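Local structure of magnesium-protoporphyrin O-methyltransferase (Synechocystis sp., 4QDK) at residues D14-T19 and E94-E99; A85-S90 and N112-M117. The protein catalyses transfer of a methyl group from S-adenosyl-L-methionine to magnesium-protoporphyrin IX, giving the 13-monomethyl ester, a step of chlorophyll biosynthesis. All coordinates share one frame; numbering follows the deposited sequence.

Contact 1 (D14-T19 and E94-E99); sequences DYFNST and EKMVGE. With SAH (S-adenosyl-L-homocysteine), chain C.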
# COMPACT_ATOMS: atom_id res chain seq x y z
N ASP A 14 8.59 2.98 29.48
CA ASP A 14 10.01 3.22 29.69
C ASP A 14 10.87 2.31 28.81
O ASP A 14 11.90 2.73 28.30
CB ASP A 14 10.39 3.02 31.16
CG ASP A 14 9.76 4.07 32.06
OD1 ASP A 14 9.23 5.07 31.54
OD2 ASP A 14 9.82 3.89 33.30
N TYR A 15 10.42 1.07 28.64
CA TYR A 15 11.13 0.12 27.79
C TYR A 15 11.18 0.61 26.34
O TYR A 15 12.25 0.67 25.74
CB TYR A 15 10.46 -1.26 27.85
CG TYR A 15 11.05 -2.24 26.87
CD1 TYR A 15 12.32 -2.77 27.07
CD2 TYR A 15 10.35 -2.63 25.73
CE1 TYR A 15 12.87 -3.67 26.17
CE2 TYR A 15 10.89 -3.52 24.83
CZ TYR A 15 12.15 -4.04 25.06
OH TYR A 15 12.69 -4.92 24.16
N PHE A 16 10.03 0.99 25.80
CA PHE A 16 9.97 1.46 24.41
C PHE A 16 10.52 2.87 24.22
O PHE A 16 10.59 3.37 23.10
CB PHE A 16 8.54 1.34 23.87
CG PHE A 16 8.14 -0.06 23.50
CD1 PHE A 16 7.36 -0.82 24.35
CD2 PHE A 16 8.55 -0.61 22.30
CE1 PHE A 16 7.00 -2.11 24.01
CE2 PHE A 16 8.19 -1.90 21.95
CZ PHE A 16 7.41 -2.65 22.81
N ASN A 17 10.91 3.51 25.32
CA ASN A 17 11.59 4.80 25.25
C ASN A 17 13.10 4.66 25.45
O ASN A 17 13.83 5.65 25.44
CB ASN A 17 11.02 5.79 26.28
CG ASN A 17 9.78 6.50 25.78
OD1 ASN A 17 9.56 6.62 24.58
ND2 ASN A 17 8.97 7.00 26.71
N SER A 18 13.56 3.43 25.63
CA SER A 18 14.98 3.18 25.85
C SER A 18 15.48 1.99 25.04
O SER A 18 15.54 2.04 23.82
CB SER A 18 15.28 2.99 27.34
OG SER A 18 14.57 1.88 27.88
N THR A 19 15.84 0.91 25.74
CA THR A 19 16.40 -0.27 25.09
C THR A 19 15.44 -0.89 24.08
O THR A 19 15.86 -1.44 23.06
CB THR A 19 16.82 -1.34 26.12
OG1 THR A 19 15.66 -1.79 26.83
CG2 THR A 19 17.83 -0.77 27.10
N GLU A 94 6.98 8.30 23.20
CA GLU A 94 7.34 9.46 22.40
C GLU A 94 8.45 9.14 21.41
O GLU A 94 8.52 9.74 20.34
CB GLU A 94 7.74 10.64 23.30
CG GLU A 94 8.87 10.33 24.27
CD GLU A 94 9.13 11.47 25.24
OE1 GLU A 94 8.41 12.48 25.18
OE2 GLU A 94 10.06 11.34 26.06
N LYS A 95 9.32 8.20 21.77
CA LYS A 95 10.40 7.78 20.88
C LYS A 95 9.84 7.09 19.64
O LYS A 95 10.26 7.35 18.52
CB LYS A 95 11.37 6.85 21.60
CG LYS A 95 12.66 7.51 22.07
CD LYS A 95 12.42 8.43 23.25
CE LYS A 95 13.72 9.12 23.67
NZ LYS A 95 14.81 8.14 23.92
N MET A 96 8.88 6.19 19.86
CA MET A 96 8.22 5.49 18.76
C MET A 96 7.46 6.46 17.87
O MET A 96 7.52 6.36 16.64
CB MET A 96 7.29 4.40 19.31
CG MET A 96 8.02 3.23 19.95
SD MET A 96 9.07 2.38 18.76
CE MET A 96 9.90 1.19 19.80
N VAL A 97 6.74 7.39 18.49
CA VAL A 97 5.97 8.39 17.76
C VAL A 97 6.87 9.25 16.88
O VAL A 97 6.55 9.51 15.72
CB VAL A 97 5.16 9.29 18.73
CG1 VAL A 97 4.60 10.50 18.00
CG2 VAL A 97 4.05 8.49 19.39
N GLY A 98 7.99 9.70 17.44
CA GLY A 98 8.93 10.53 16.71
C GLY A 98 9.50 9.81 15.50
O GLY A 98 9.68 10.41 14.44
N GLU A 99 9.78 8.52 15.66
CA GLU A 99 10.31 7.72 14.57
C GLU A 99 9.25 7.52 13.48
O GLU A 99 9.55 7.57 12.29
CB GLU A 99 10.80 6.37 15.08
CG GLU A 99 11.46 5.49 14.03
CD GLU A 99 12.86 5.95 13.67
OE1 GLU A 99 13.34 6.94 14.26
OE2 GLU A 99 13.48 5.32 12.79
N SAH C . 1.35 -1.79 16.51
CA SAH C . 2.70 -1.53 16.01
CB SAH C . 3.72 -1.50 17.13
CG SAH C . 3.76 -2.75 18.01
SD SAH C . 5.13 -2.71 19.19
C SAH C . 3.09 -2.58 14.98
O SAH C . 3.94 -2.34 14.12
OXT SAH C . 2.57 -3.69 14.99
C5' SAH C . 4.00 -2.33 20.55
C4' SAH C . 3.82 -0.83 20.75
O4' SAH C . 2.75 -0.59 21.64
C3' SAH C . 5.04 -0.15 21.35
O3' SAH C . 5.46 0.88 20.48
C2' SAH C . 4.55 0.47 22.65
O2' SAH C . 5.11 1.74 22.89
C1' SAH C . 3.05 0.55 22.41
N9 SAH C . 2.25 0.57 23.65
C8 SAH C . 2.42 -0.21 24.76
N7 SAH C . 1.47 0.13 25.66
C5 SAH C . 0.70 1.11 25.14
C6 SAH C . -0.40 1.81 25.62
N6 SAH C . -0.88 1.55 26.84
N1 SAH C . -0.99 2.78 24.84
C2 SAH C . -0.49 3.04 23.58
N3 SAH C . 0.60 2.35 23.10
C4 SAH C . 1.18 1.39 23.87
O HOH W 1 6.54 8.48 26.17

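Contact 2 (A85-S90 and N112-M117); sequences ALVYGS and NQPTFM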
# COMPACT_ATOMS: atom_id res chain seq x y z
N ALA A 85 -6.14 5.72 3.27
CA ALA A 85 -6.83 5.81 4.54
C ALA A 85 -6.50 7.10 5.28
O ALA A 85 -5.43 7.68 5.08
CB ALA A 85 -6.50 4.60 5.42
N LEU A 86 -7.43 7.55 6.11
CA LEU A 86 -7.20 8.69 6.99
C LEU A 86 -6.81 8.16 8.36
O LEU A 86 -7.67 7.82 9.18
CB LEU A 86 -8.47 9.54 7.08
CG LEU A 86 -9.08 9.93 5.73
CD1 LEU A 86 -10.31 10.80 5.93
CD2 LEU A 86 -8.06 10.63 4.85
N VAL A 87 -5.51 8.09 8.61
CA VAL A 87 -5.00 7.36 9.77
C VAL A 87 -4.62 8.26 10.94
O VAL A 87 -3.85 9.21 10.79
CB VAL A 87 -3.75 6.52 9.39
CG1 VAL A 87 -3.25 5.74 10.60
CG2 VAL A 87 -4.07 5.59 8.23
N TYR A 88 -5.17 7.95 12.11
CA TYR A 88 -4.75 8.60 13.35
C TYR A 88 -3.96 7.60 14.18
O TYR A 88 -4.53 6.70 14.80
CB TYR A 88 -5.96 9.13 14.13
CG TYR A 88 -6.62 10.31 13.46
CD1 TYR A 88 -7.54 10.12 12.44
CD2 TYR A 88 -6.31 11.61 13.83
CE1 TYR A 88 -8.15 11.19 11.81
CE2 TYR A 88 -6.91 12.69 13.21
CZ TYR A 88 -7.83 12.48 12.21
OH TYR A 88 -8.43 13.55 11.59
N GLY A 89 -2.64 7.76 14.18
CA GLY A 89 -1.77 6.86 14.90
C GLY A 89 -1.37 7.43 16.24
O GLY A 89 -1.09 8.62 16.37
N SER A 90 -1.35 6.58 17.26
CA SER A 90 -0.93 7.01 18.59
C SER A 90 -0.13 5.91 19.28
O SER A 90 -0.32 4.73 19.00
CB SER A 90 -2.13 7.41 19.45
OG SER A 90 -3.08 6.37 19.52
N ASN A 112 -0.93 12.09 1.25
CA ASN A 112 -1.78 11.51 2.28
C ASN A 112 -0.94 10.77 3.31
O ASN A 112 -0.21 9.84 2.97
CB ASN A 112 -2.83 10.58 1.66
CG ASN A 112 -3.88 10.15 2.66
OD1 ASN A 112 -4.67 10.97 3.14
ND2 ASN A 112 -3.91 8.86 2.97
N GLN A 113 -1.04 11.20 4.57
CA GLN A 113 -0.19 10.64 5.62
C GLN A 113 -0.87 10.65 6.98
O GLN A 113 -1.77 11.45 7.23
CB GLN A 113 1.14 11.38 5.67
CG GLN A 113 1.04 12.86 5.95
CD GLN A 113 2.37 13.56 5.78
OE1 GLN A 113 2.61 14.21 4.76
NE2 GLN A 113 3.24 13.44 6.77
N PRO A 114 -0.44 9.75 7.88
CA PRO A 114 -1.07 9.68 9.20
C PRO A 114 -0.79 10.91 10.04
O PRO A 114 0.15 11.67 9.77
CB PRO A 114 -0.41 8.45 9.84
CG PRO A 114 0.16 7.67 8.71
CD PRO A 114 0.56 8.69 7.69
N THR A 115 -1.61 11.11 11.07
CA THR A 115 -1.35 12.09 12.10
C THR A 115 -0.95 11.31 13.34
O THR A 115 -1.72 10.47 13.82
CB THR A 115 -2.59 12.96 12.39
OG1 THR A 115 -2.98 13.65 11.20
CG2 THR A 115 -2.28 13.96 13.49
N PHE A 116 0.25 11.57 13.85
CA PHE A 116 0.77 10.82 14.99
C PHE A 116 0.74 11.64 16.28
O PHE A 116 0.88 12.86 16.26
CB PHE A 116 2.19 10.33 14.71
CG PHE A 116 2.28 9.31 13.60
CD1 PHE A 116 1.89 8.00 13.81
CD2 PHE A 116 2.76 9.67 12.35
CE1 PHE A 116 1.97 7.07 12.79
CE2 PHE A 116 2.85 8.74 11.33
CZ PHE A 116 2.45 7.44 11.55
N MET A 117 0.55 10.94 17.40
CA MET A 117 0.39 11.59 18.69
C MET A 117 0.88 10.67 19.81
O MET A 117 0.64 9.46 19.77
CB MET A 117 -1.08 11.94 18.91
CG MET A 117 -1.40 12.60 20.23
SD MET A 117 -3.17 12.90 20.41
CE MET A 117 -3.80 11.22 20.47

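Contact 1 (D14-T19 and E94-E99)
The ring of Phe16 meets Met96 at its edge and the bound S-adenosyl-L-homocysteine over a face, so that a single aromatic group ties the N-terminal part of the chain to both helix 94-108 and the ligand. The methyl CE of Met96 lies in the ring plane, 3.4 Å from CD2 of Phe16. The ribose carbon C3' sits above the centre of one face, while CD2 of Tyr15 covers the opposite face toward its rim. A bend at chi2 (-62°) brings the Met96 chain round to the ring, and its CG passes 3.5 Å from the ligand O3'.

Next to this apolar cluster, Asn17 uses both ends of its amide against the start of helix 94-108. Its OD1 accepts from the backbone N of Lys95 at 3.2 Å in a nearly straight bond (165° at the hydrogen), although the donor is tilted 23° from the carbonyl plane. Ser93 OG also bonds to OD1. On the nitrogen side, ND2 donates to a water at 2.9 Å, and the same water accepts from Glu94 N at 3.0 Å; the amide is thereby fixed in rotation. The Lys95 chain, bent at chi2 and chi4, passes obliquely across the Asn17 side chain, and its NZ bonds to the backbone O of Asn17 at 3.1 Å.

Farther out, Ser93 OG also bonds to Phe16 O, and Trp24 and His139 meet the Phe16 ring. Two first-turn amides of helix 94-108 are thus occupied by a side-chain oxygen and a water, and the positive end of the helix dipole would probably strengthen both bonds. Polar bonds from Asn17 to the helix start flank the packing of Phe16, Met96 and the ribose, consistent with the N-terminal segment being fixed next to the ligand.

Contact 2 (A85-S90 and N112-M117)
Obliquely to the rings of Tyr88 and Phe116 lie their neighbours across the strands: Thr115 CB beside the first, Gly89 O beside the second. These rings stand on opposite faces of a parallel pair, strands 86-91 and 115-118 of the class I methyltransferase Rossmann-like sheet, joined by helix 94-108 in a beta-alpha-beta unit. Tyr88, Ser90, Thr115 and Met117 share one face; Phe116 lies on the other, where it also packs against Ala100 and Gln101 of helix 94-108. Its partner across the strands is Gly89, and CD1 of Phe116 comes to 4.0 Å from Gly89 CA.

Thr115 is gripped through both of its backbone polar atoms: N donates to Val87 O at 3.0 Å, and O accepts from Gly89 N at 2.9 Å. The bond from Met117 N to Gly89 O is weak, bent to 128° at the hydrogen. The side chains of Val87 and Pro114 run alongside each other in the same direction, with Val87 CB 3.9 Å from Pro114 CB.

Before the strand, Asn112 extends the pairing with its side chain, whose ND2 also bonds to Ala81 O. With CG anti to the backbone N (chi1 -170°), the amide reaches across, and ND2 meets Ala85 O at 2.9 Å, the acceptor 8° out of the amide plane.

In the fold
Contacts 1 and 2 interlock along the chain: strand 86-91 runs into helix 94-108, which returns to strand 115-118, so helix 94-108, which carries one side of contact 1, is the crossover connection between the two strands of contact 2. Their centres are 18 Å apart, yet they touch through Val97, whose CG2 lies 3.6 Å from Met117 O and whose CG1 lies 4.1 Å from Phe116 CB. Contact 1 borders the ribose directly, whereas the side chain of Ser90 in contact 2 is about 6 Å from S-adenosyl-L-homocysteine. Asp91, at the end of the inner strand, hydrogen-bonds the ligand and touches both Met96 and Val97.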